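Local coordinates for cytosolic iron-sulfur protein assembly protein 1 (Saccharomyces cerevisiae, PDB 2HES), which acts late in the cytosolic iron-sulfur protein assembly machinery, being required for the maturation of iron-sulfur proteins outside the mitochondria, at residues A[174-179]-A[192-197]; A[200-205]-A[254-259]; A[222-227]-A[239-244]. All blocks are in the same frame, centred on the assembly; numbering follows the deposited sequence.

How the interactions relate
All three contacts lie in one sector of the seven-bladed WD40 propeller. Interactions 1 and 3 each join the two outer strands of a blade, in adjacent blades, and both are partly buried; interaction 2, nearer the axis, is buried and joins the innermost strands of two different blades. The outer contacts therefore rest on antiparallel backbone bonds, supplemented by bridging waters in interaction 1 and a salt bridge in interaction 3, whereas in interaction 2 side-chain oxygens and a water bridge two parallel strands. The contacts pack on one another: Val177 CG2 meets Val200 CG1, Leu193 CD2 meets Trp239, and Trp258 meets Val225 CG1. Strand 200-205 of interaction 2 begins the blade that interaction 3 completes.

Interaction 1 of 3, residues A[174-179]-A[192-197]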
loop_
_atom_site.group_PDB
_atom_site.type_symbol
_atom_site.label_atom_id
_atom_site.label_comp_id
_atom_site.label_asym_id
_atom_site.label_seq_id
_atom_site.Cartn_x
_atom_site.Cartn_y
_atom_site.Cartn_z
ATOM N N ASP A 174 10.126 -12.197 5.244
ATOM C CA ASP A 174 11.352 -12.418 6.042
ATOM C C ASP A 174 11.310 -11.684 7.385
ATOM O O ASP A 174 12.282 -11.691 8.133
ATOM C CB ASP A 174 12.631 -12.120 5.271
ATOM C CG ASP A 174 12.812 -10.629 4.974
ATOM O OD1 ASP A 174 12.034 -9.856 5.547
ATOM O OD2 ASP A 174 13.759 -10.284 4.226
ATOM N N ASP A 175 10.169 -11.078 7.668
ATOM C CA ASP A 175 9.865 -10.380 8.948
ATOM C C ASP A 175 10.485 -8.982 9.075
ATOM O O ASP A 175 10.378 -8.341 10.151
ATOM C CB ASP A 175 10.274 -11.198 10.191
ATOM C CG ASP A 175 9.667 -12.593 10.225
ATOM O OD1 ASP A 175 8.723 -12.897 9.473
ATOM O OD2 ASP A 175 10.144 -13.387 11.061
ATOM N N THR A 176 11.089 -8.515 7.989
ATOM C CA THR A 176 11.700 -7.169 7.987
ATOM C C THR A 176 11.005 -6.179 7.059
ATOM O O THR A 176 10.212 -6.546 6.180
ATOM C CB THR A 176 13.194 -7.191 7.638
ATOM O OG1 THR A 176 13.366 -7.430 6.219
ATOM C CG2 THR A 176 13.920 -8.265 8.459
ATOM N N VAL A 177 11.187 -4.903 7.393
ATOM C CA VAL A 177 10.980 -3.813 6.441
ATOM C C VAL A 177 12.396 -3.339 6.036
ATOM O O VAL A 177 13.271 -3.194 6.896
ATOM C CB VAL A 177 10.194 -2.647 7.074
ATOM C CG1 VAL A 177 10.169 -1.438 6.101
ATOM C CG2 VAL A 177 8.784 -3.085 7.452
ATOM N N ARG A 178 12.617 -3.090 4.735
ATOM C CA ARG A 178 13.864 -2.501 4.274
ATOM C C ARG A 178 13.577 -1.124 3.705
ATOM O O ARG A 178 12.533 -0.904 3.078
ATOM C CB ARG A 178 14.590 -3.374 3.235
ATOM C CG ARG A 178 15.299 -4.537 3.932
ATOM C CD ARG A 178 16.093 -5.361 2.936
ATOM N NE ARG A 178 16.721 -6.460 3.633
ATOM C CZ ARG A 178 17.992 -6.562 3.963
ATOM N NH1 ARG A 178 18.870 -5.611 3.647
ATOM N NH2 ARG A 178 18.370 -7.652 4.643
ATOM N N ILE A 179 14.513 -0.219 3.939
ATOM C CA ILE A 179 14.413 1.158 3.422
ATOM C C ILE A 179 15.446 1.280 2.340
ATOM O O ILE A 179 16.616 0.885 2.539
ATOM C CB ILE A 179 14.683 2.217 4.580
ATOM C CG1 ILE A 179 13.785 2.023 5.805
ATOM C CG2 ILE A 179 14.561 3.672 4.010
ATOM C CD1 ILE A 179 12.299 2.112 5.483
ATOM N N VAL A 192 17.576 -1.949 7.677
ATOM C CA VAL A 192 16.770 -3.131 7.829
ATOM C C VAL A 192 16.102 -2.939 9.208
ATOM O O VAL A 192 16.804 -2.762 10.235
ATOM C CB VAL A 192 17.620 -4.411 7.849
ATOM C CG1 VAL A 192 16.706 -5.621 7.962
ATOM C CG2 VAL A 192 18.563 -4.491 6.635
ATOM N N LEU A 193 14.780 -2.885 9.199
ATOM C CA LEU A 193 13.948 -2.719 10.387
ATOM C C LEU A 193 13.585 -4.105 10.930
ATOM O O LEU A 193 12.666 -4.762 10.423
ATOM C CB LEU A 193 12.679 -1.921 10.070
ATOM C CG LEU A 193 12.884 -0.483 9.553
ATOM C CD1 LEU A 193 11.643 0.313 9.336
ATOM C CD2 LEU A 193 13.688 0.224 10.496
ATOM N N ASN A 194 14.335 -4.515 11.958
ATOM C CA ASN A 194 14.267 -5.838 12.569
ATOM C C ASN A 194 13.453 -5.706 13.838
ATOM O O ASN A 194 13.729 -4.819 14.668
ATOM C CB ASN A 194 15.660 -6.273 12.981
ATOM C CG ASN A 194 16.520 -6.651 11.828
ATOM O OD1 ASN A 194 16.084 -7.371 10.930
ATOM N ND2 ASN A 194 17.778 -6.203 11.854
ATOM N N GLY A 195 12.444 -6.556 13.982
ATOM C CA GLY A 195 11.690 -6.608 15.223
ATOM C C GLY A 195 10.399 -7.402 15.146
ATOM O O GLY A 195 9.989 -8.070 16.132
ATOM N N HIS A 196 9.701 -7.314 14.011
ATOM C CA HIS A 196 8.460 -8.064 13.915
ATOM C C HIS A 196 8.835 -9.555 13.993
ATOM O O HIS A 196 9.947 -9.978 13.603
ATOM C CB HIS A 196 7.713 -7.792 12.589
ATOM C CG HIS A 196 6.855 -6.563 12.599
ATOM N ND1 HIS A 196 5.780 -6.394 13.445
ATOM C CD2 HIS A 196 6.889 -5.453 11.811
ATOM C CE1 HIS A 196 5.210 -5.227 13.200
ATOM N NE2 HIS A 196 5.863 -4.644 12.214
ATOM N N GLU A 197 7.886 -10.333 14.476
ATOM C CA GLU A 197 8.078 -11.787 14.637
ATOM C C GLU A 197 7.416 -12.622 13.549
ATOM O O GLU A 197 7.536 -13.859 13.545
ATOM C CB GLU A 197 7.631 -12.207 16.053
ATOM C CG GLU A 197 8.729 -11.948 17.132
ATOM C CD GLU A 197 10.013 -12.764 16.928
ATOM O OE1 GLU A 197 9.943 -13.930 16.478
ATOM O OE2 GLU A 197 11.099 -12.236 17.184
HETATM O O HOH W 1 10.338 -6.053 11.424
HETATM O O HOH W 2 12.458 -8.823 12.309
HETATM O O HOH W 3 11.752 -12.377 13.311
#
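Val177 and Leu193 form an antiparallel hydrogen-bonded pair, their side chains side by side and pointing the same way. Leu193 CG stands anti to its carbonyl carbon (chi1 -61°), and CD1 beyond it lies 4.0 Å from Val177 CG1. Branched aliphatic groups suit this buried face, because Leu214 of the next blade packs on both. Leu193 N gives Val177 O a nearly straight bond of 2.8 Å, but the return bond from Val177 N to Leu193 O is weak at 3.4 Å, as the strands begin to part. On the opposite face the Arg178 chain runs extended from CG to NE beside Val192, whose CG2 lies over one guanidinium face toward its rim, 3.2 Å from NH1. The other branch, Val192 CG1, rests 3.9 Å from Thr176 CB. Thr176 OG1 occupies the crowded position between N and the carbonyl carbon (chi1 74°), which brings it 2.8 Å from Asp174 OD1. That oxygen also accepts from Thr176 N, closing an Asx turn, and both donors approach from the same face of the carboxylate. Asp174 OD2 is held by His152 and Ser153 N.

Where the backbones diverge, waters replace direct bonds. One donates to Asp175 O, at 2.6 Å, and to Leu193 O while accepting from His196 N; a second joins Asp175 O to Gly195 N and His196 O. A CB at the backbone angles of Gly195 would collide with the carbonyl O of Asn194, so glycine fits the turn. The His196 ring is held at both nitrogens, NE2 by Ser216 OG and ND1 by Asp220 OD2. This Gly-His pair, entering the next blade beside the Asx turn of Asp174, is characteristic of the WD40 repeat.

Interaction 2 of 3, residues A[200-205]-A[254-259]; sequences VWSSDF and YNVAWG
Ser202 turns OG into the position between its own N and carbonyl carbon (chi1 74°), which brings it to Val256 N, while Asp204 holds CG anti to its N (chi1 -160°) and reaches across to Trp258 N. Each oxygen accepts a backbone N-H of the neighbouring blade: Val256 N to Ser202 OG is 3.1 Å and somewhat bent, Trp258 N to Asp204 OD2 2.8 Å and almost straight. The second donor meets OD2 on its anti side, well out of the carboxylate plane. Small serine suits the close approach at its position, with OG also 3.5 Å from Val256 CG2; aspartate two residues on suits its place because its second oxygen can serve Lys207 while OD2 takes the N-H. Between them a water donates to both Ser203 O, at 2.7 Å, and Val256 O.

At one end the contact becomes aromatic. Trp201 and Tyr254 extend side by side in a T-shaped stack, planes at 79°, with Tyr254 CD1 over the centre of one indole face and 3.7 Å from Trp201 CE2. Their polar ends look elsewhere, Trp201 NE1 to Asp219 and Tyr254 OH to Glu297. At the other end Trp258 CB packs 3.7 Å from Phe205 O, and the edge of its ring lies near Asp204 O.

Strands 200-205 and 254-258 run parallel as the innermost strands of successive blades, and both direct hydrogen bonds join a side-chain oxygen to a main-chain N-H. Asn255 OD1 repeats the device by accepting from Val301 N of the following blade. Asp204 OD1 forms a salt bridge with Lys207, whose NZ also binds Phe205 O and Trp258 O. The buried carboxylate thus has a partner for each oxygen, and the lysine beside it probably favours its charged form.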
loop_
_atom_site.group_PDB
_atom_site.type_symbol
_atom_site.label_atom_id
_atom_site.label_comp_id
_atom_site.label_asym_id
_atom_site.label_seq_id
_atom_site.Cartn_x
_atom_site.Cartn_y
_atom_site.Cartn_z
ATOM N N VAL A 200 5.717 -9.133 7.520
ATOM C CA VAL A 200 5.263 -7.750 7.498
ATOM C C VAL A 200 4.483 -7.597 6.191
ATOM O O VAL A 200 5.053 -7.802 5.122
ATOM C CB VAL A 200 6.415 -6.763 7.555
ATOM C CG1 VAL A 200 5.870 -5.357 7.776
ATOM C CG2 VAL A 200 7.493 -7.147 8.677
ATOM N N TRP A 201 3.205 -7.270 6.318
ATOM C CA TRP A 201 2.258 -7.229 5.176
ATOM C C TRP A 201 2.264 -5.899 4.476
ATOM O O TRP A 201 1.994 -5.831 3.260
ATOM C CB TRP A 201 0.827 -7.531 5.651
ATOM C CG TRP A 201 0.647 -9.062 5.827
ATOM C CD1 TRP A 201 0.736 -9.777 6.974
ATOM C CD2 TRP A 201 0.357 -9.991 4.785
ATOM N NE1 TRP A 201 0.526 -11.138 6.715
ATOM C CE2 TRP A 201 0.278 -11.290 5.376
ATOM C CE3 TRP A 201 0.130 -9.855 3.406
ATOM C CZ2 TRP A 201 0.007 -12.453 4.616
ATOM C CZ3 TRP A 201 -0.166 -11.018 2.644
ATOM C CH2 TRP A 201 -0.219 -12.296 3.264
ATOM N N SER A 202 2.529 -4.849 5.220
ATOM C CA SER A 202 2.513 -3.482 4.635
ATOM C C SER A 202 3.124 -2.500 5.578
ATOM O O SER A 202 3.272 -2.770 6.773
ATOM C CB SER A 202 1.094 -3.036 4.279
ATOM O OG SER A 202 0.390 -2.715 5.457
ATOM N N SER A 203 3.489 -1.356 5.026
ATOM C CA SER A 203 3.946 -0.226 5.847
ATOM C C SER A 203 3.457 1.076 5.227
ATOM O O SER A 203 2.927 1.099 4.069
ATOM C CB SER A 203 5.461 -0.231 5.925
ATOM O OG SER A 203 6.057 0.183 4.713
ATOM N N ASP A 204 3.603 2.181 5.959
ATOM C CA ASP A 204 3.225 3.515 5.380
ATOM C C ASP A 204 4.027 4.544 6.126
ATOM O O ASP A 204 4.199 4.411 7.345
ATOM C CB ASP A 204 1.731 3.803 5.540
ATOM C CG ASP A 204 1.211 4.881 4.566
ATOM O OD1 ASP A 204 1.991 5.369 3.719
ATOM O OD2 ASP A 204 0.016 5.224 4.666
ATOM N N PHE A 205 4.504 5.567 5.413
ATOM C CA PHE A 205 5.280 6.649 6.086
ATOM C C PHE A 205 4.417 7.700 6.781
ATOM O O PHE A 205 3.318 7.961 6.363
ATOM C CB PHE A 205 6.168 7.382 5.087
ATOM C CG PHE A 205 7.329 6.580 4.609
ATOM C CD1 PHE A 205 8.561 6.641 5.301
ATOM C CD2 PHE A 205 7.219 5.760 3.485
ATOM C CE1 PHE A 205 9.652 5.931 4.883
ATOM C CE2 PHE A 205 8.345 5.002 3.048
ATOM C CZ PHE A 205 9.560 5.114 3.756
ATOM N N TYR A 254 -3.221 -7.139 8.164
ATOM C CA TYR A 254 -2.912 -7.213 6.754
ATOM C C TYR A 254 -2.628 -5.858 6.093
ATOM O O TYR A 254 -2.081 -5.839 5.004
ATOM C CB TYR A 254 -4.092 -7.832 5.994
ATOM C CG TYR A 254 -4.239 -9.347 6.124
ATOM C CD1 TYR A 254 -3.128 -10.192 6.176
ATOM C CD2 TYR A 254 -5.513 -9.936 6.107
ATOM C CE1 TYR A 254 -3.291 -11.609 6.290
ATOM C CE2 TYR A 254 -5.659 -11.325 6.186
ATOM C CZ TYR A 254 -4.570 -12.147 6.248
ATOM O OH TYR A 254 -4.782 -13.544 6.332
ATOM N N ASN A 255 -3.076 -4.776 6.691
ATOM C CA ASN A 255 -2.828 -3.449 6.076
ATOM C C ASN A 255 -2.832 -2.304 7.101
ATOM O O ASN A 255 -3.612 -2.283 8.055
ATOM C CB ASN A 255 -3.891 -3.237 4.951
ATOM C CG ASN A 255 -3.333 -2.550 3.696
ATOM O OD1 ASN A 255 -3.878 -1.565 3.250
ATOM N ND2 ASN A 255 -2.274 -3.112 3.103
ATOM N N VAL A 256 -1.943 -1.337 6.900
ATOM C CA VAL A 256 -1.965 -0.113 7.664
ATOM C C VAL A 256 -1.884 1.079 6.743
ATOM O O VAL A 256 -1.324 0.983 5.626
ATOM C CB VAL A 256 -0.762 -0.046 8.685
ATOM C CG1 VAL A 256 -0.853 -1.145 9.723
ATOM C CG2 VAL A 256 0.567 -0.184 7.934
ATOM N N ALA A 257 -2.387 2.205 7.231
ATOM C CA ALA A 257 -2.411 3.474 6.466
ATOM C C ALA A 257 -2.279 4.644 7.407
ATOM O O ALA A 257 -2.978 4.710 8.451
ATOM C CB ALA A 257 -3.723 3.582 5.676
ATOM N N TRP A 258 -1.370 5.551 7.073
ATOM C CA TRP A 258 -1.071 6.653 7.932
ATOM C C TRP A 258 -1.528 7.893 7.198
ATOM O O TRP A 258 -0.962 8.258 6.147
ATOM C CB TRP A 258 0.413 6.720 8.277
ATOM C CG TRP A 258 0.718 7.478 9.580
ATOM C CD1 TRP A 258 -0.040 8.477 10.165
ATOM C CD2 TRP A 258 1.908 7.373 10.365
ATOM N NE1 TRP A 258 0.584 8.935 11.310
ATOM C CE2 TRP A 258 1.782 8.284 11.449
ATOM C CE3 TRP A 258 3.052 6.554 10.299
ATOM C CZ2 TRP A 258 2.753 8.396 12.466
ATOM C CZ3 TRP A 258 4.030 6.676 11.298
ATOM C CH2 TRP A 258 3.866 7.594 12.375
ATOM N N GLY A 259 -2.573 8.517 7.727
ATOM C CA GLY A 259 -3.165 9.647 7.003
ATOM C C GLY A 259 -2.437 10.964 7.189
ATOM O O GLY A 259 -1.629 11.109 8.123
HETATM O O HOH W 4 0.361 0.563 3.397
#

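Interaction 3 of 3, residues A[222-227]-A[239-244]; sequences TVRVWK and WVCEAI
Trp226 lies with one indole face against Cys241, whose CB packs toward the rim, 4.0 Å from the centroid of the six-membered ring in a CH-pi contact. Cys241 SG lies anti to its backbone N (chi1 174°) and is 3.7 Å from Arg224 NH1. The slender cysteine suits a pair whose CA atoms are so close, 4.1 Å from Trp226 CA to Cys241 CA. Arg224 extends beside Ile244 and points the same way, with Ile244 CD1 over one guanidinium face, 3.7 Å from NH2. An aliphatic tip there covers the flat cation without competing for its N-H groups.

Trp239 crosses Trp226 at about a right angle, and their ring planes are oblique to each other. One face of Trp239 is covered by the Lys227 carbonyl group, whose O lies 3.5 Å from Trp239 CG. On the face that carries Val225 and Ala243, Lys227 bends at chi3 and crosses Glu242 at about a right angle, making a weak salt bridge of 3.4 Å from NZ to OE1; Glu242 OE2 pairs with Arg213.

The backbone explains the change of register. Val225 O accepts from Glu242 N at 2.7 Å and more weakly from Ala243 N, so two residues face one in a classic beta bulge. Lys227 and Val240 exchange both backbone bonds beyond it. Leu193 of the preceding blade packs on both tryptophans. Trp226 NE1 to Ser216 OG, Ser216 to His196 and His196 to Asp220 form the Trp-Ser-His-Asp tetrad characteristic of a WD40 blade.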
loop_
_atom_site.group_PDB
_atom_site.type_symbol
_atom_site.label_atom_id
_atom_site.label_comp_id
_atom_site.label_asym_id
_atom_site.label_seq_id
_atom_site.Cartn_x
_atom_site.Cartn_y
_atom_site.Cartn_z
ATOM N N THR A 222 0.781 -7.150 15.586
ATOM C CA THR A 222 1.126 -5.823 16.043
ATOM C C THR A 222 1.244 -4.842 14.890
ATOM O O THR A 222 1.426 -5.245 13.740
ATOM C CB THR A 222 2.464 -5.790 16.829
ATOM O OG1 THR A 222 3.569 -6.121 15.967
ATOM C CG2 THR A 222 2.437 -6.786 18.012
ATOM N N VAL A 223 1.133 -3.570 15.262
ATOM C CA VAL A 223 1.517 -2.423 14.382
ATOM C C VAL A 223 2.648 -1.740 15.085
ATOM O O VAL A 223 2.478 -1.372 16.268
ATOM C CB VAL A 223 0.366 -1.436 14.206
ATOM C CG1 VAL A 223 0.808 -0.341 13.240
ATOM C CG2 VAL A 223 -0.811 -2.212 13.603
ATOM N N ARG A 224 3.808 -1.658 14.429
ATOM C CA ARG A 224 4.995 -0.942 15.012
ATOM C C ARG A 224 5.122 0.441 14.406
ATOM O O ARG A 224 4.793 0.644 13.225
ATOM C CB ARG A 224 6.280 -1.734 14.719
ATOM C CG ARG A 224 6.427 -3.031 15.570
ATOM C CD ARG A 224 7.738 -3.838 15.324
ATOM N NE ARG A 224 7.788 -4.867 16.400
ATOM C CZ ARG A 224 8.767 -5.010 17.305
ATOM N NH1 ARG A 224 9.837 -4.250 17.253
ATOM N NH2 ARG A 224 8.665 -5.956 18.247
ATOM N N VAL A 225 5.655 1.390 15.173
ATOM C CA VAL A 225 5.995 2.693 14.632
ATOM C C VAL A 225 7.516 2.778 14.776
ATOM O O VAL A 225 8.067 2.562 15.864
ATOM C CB VAL A 225 5.299 3.801 15.381
ATOM C CG1 VAL A 225 5.775 5.155 14.952
ATOM C CG2 VAL A 225 3.793 3.693 15.192
ATOM N N TRP A 226 8.166 3.044 13.649
ATOM C CA TRP A 226 9.603 3.085 13.572
ATOM C C TRP A 226 9.995 4.536 13.360
ATOM O O TRP A 226 9.336 5.254 12.588
ATOM C CB TRP A 226 10.041 2.289 12.345
ATOM C CG TRP A 226 9.568 0.874 12.307
ATOM C CD1 TRP A 226 8.381 0.393 11.737
ATOM C CD2 TRP A 226 10.293 -0.281 12.764
ATOM N NE1 TRP A 226 8.337 -0.995 11.882
ATOM C CE2 TRP A 226 9.506 -1.421 12.470
ATOM C CE3 TRP A 226 11.550 -0.469 13.397
ATOM C CZ2 TRP A 226 9.918 -2.736 12.815
ATOM C CZ3 TRP A 226 11.954 -1.803 13.738
ATOM C CH2 TRP A 226 11.137 -2.890 13.444
ATOM N N LYS A 227 11.145 4.911 13.905
ATOM C CA LYS A 227 11.614 6.283 13.837
ATOM C C LYS A 227 13.043 6.349 13.333
ATOM O O LYS A 227 13.915 5.648 13.842
ATOM C CB LYS A 227 11.629 6.840 15.238
ATOM C CG LYS A 227 12.314 8.243 15.347
ATOM C CD LYS A 227 12.220 8.735 16.833
ATOM C CE LYS A 227 10.892 9.060 17.343
ATOM N NZ LYS A 227 11.271 9.254 18.835
ATOM N N TRP A 239 17.613 3.386 12.487
ATOM C CA TRP A 239 16.176 3.417 12.712
ATOM C C TRP A 239 15.872 2.523 13.950
ATOM O O TRP A 239 16.554 1.479 14.142
ATOM C CB TRP A 239 15.532 2.926 11.386
ATOM C CG TRP A 239 14.274 3.464 11.101
ATOM C CD1 TRP A 239 13.205 3.286 11.899
ATOM C CD2 TRP A 239 13.799 4.257 9.956
ATOM N NE1 TRP A 239 12.115 3.897 11.371
ATOM C CE2 TRP A 239 12.430 4.501 10.199
ATOM C CE3 TRP A 239 14.387 4.806 8.779
ATOM C CZ2 TRP A 239 11.622 5.225 9.341
ATOM C CZ3 TRP A 239 13.554 5.537 7.909
ATOM C CH2 TRP A 239 12.186 5.746 8.225
ATOM N N VAL A 240 14.916 2.922 14.802
ATOM C CA VAL A 240 14.483 2.057 15.946
ATOM C C VAL A 240 12.970 1.962 15.948
ATOM O O VAL A 240 12.331 2.810 15.384
ATOM C CB VAL A 240 14.948 2.571 17.335
ATOM C CG1 VAL A 240 16.491 2.554 17.382
ATOM C CG2 VAL A 240 14.277 3.972 17.704
ATOM N N CYS A 241 12.413 0.902 16.553
ATOM C CA CYS A 241 10.973 0.826 16.735
ATOM C C CYS A 241 10.676 1.645 17.990
ATOM O O CYS A 241 11.196 1.318 19.088
ATOM C CB CYS A 241 10.554 -0.632 16.955
ATOM S SG CYS A 241 8.822 -0.672 17.345
ATOM N N GLU A 242 9.956 2.744 17.829
ATOM C CA GLU A 242 9.676 3.596 18.979
ATOM C C GLU A 242 8.429 3.239 19.756
ATOM O O GLU A 242 8.313 3.602 20.904
ATOM C CB GLU A 242 9.573 5.022 18.508
ATOM C CG GLU A 242 8.274 5.392 17.987
ATOM C CD GLU A 242 8.104 6.912 17.977
ATOM O OE1 GLU A 242 8.286 7.616 18.976
ATOM O OE2 GLU A 242 7.848 7.397 16.916
ATOM N N ALA A 243 7.498 2.499 19.144
ATOM C CA ALA A 243 6.251 2.151 19.838
ATOM C C ALA A 243 5.649 0.942 19.206
ATOM O O ALA A 243 5.819 0.755 18.007
ATOM C CB ALA A 243 5.274 3.271 19.685
ATOM N N ILE A 244 4.911 0.175 20.005
ATOM C CA ILE A 244 3.957 -0.821 19.474
ATOM C C ILE A 244 2.558 -0.293 19.838
ATOM O O ILE A 244 2.289 0.056 21.015
ATOM C CB ILE A 244 4.243 -2.253 20.022
ATOM C CG1 ILE A 244 5.583 -2.786 19.472
ATOM C CG2 ILE A 244 3.163 -3.204 19.551
ATOM C CD1 ILE A 244 6.096 -4.084 20.161
#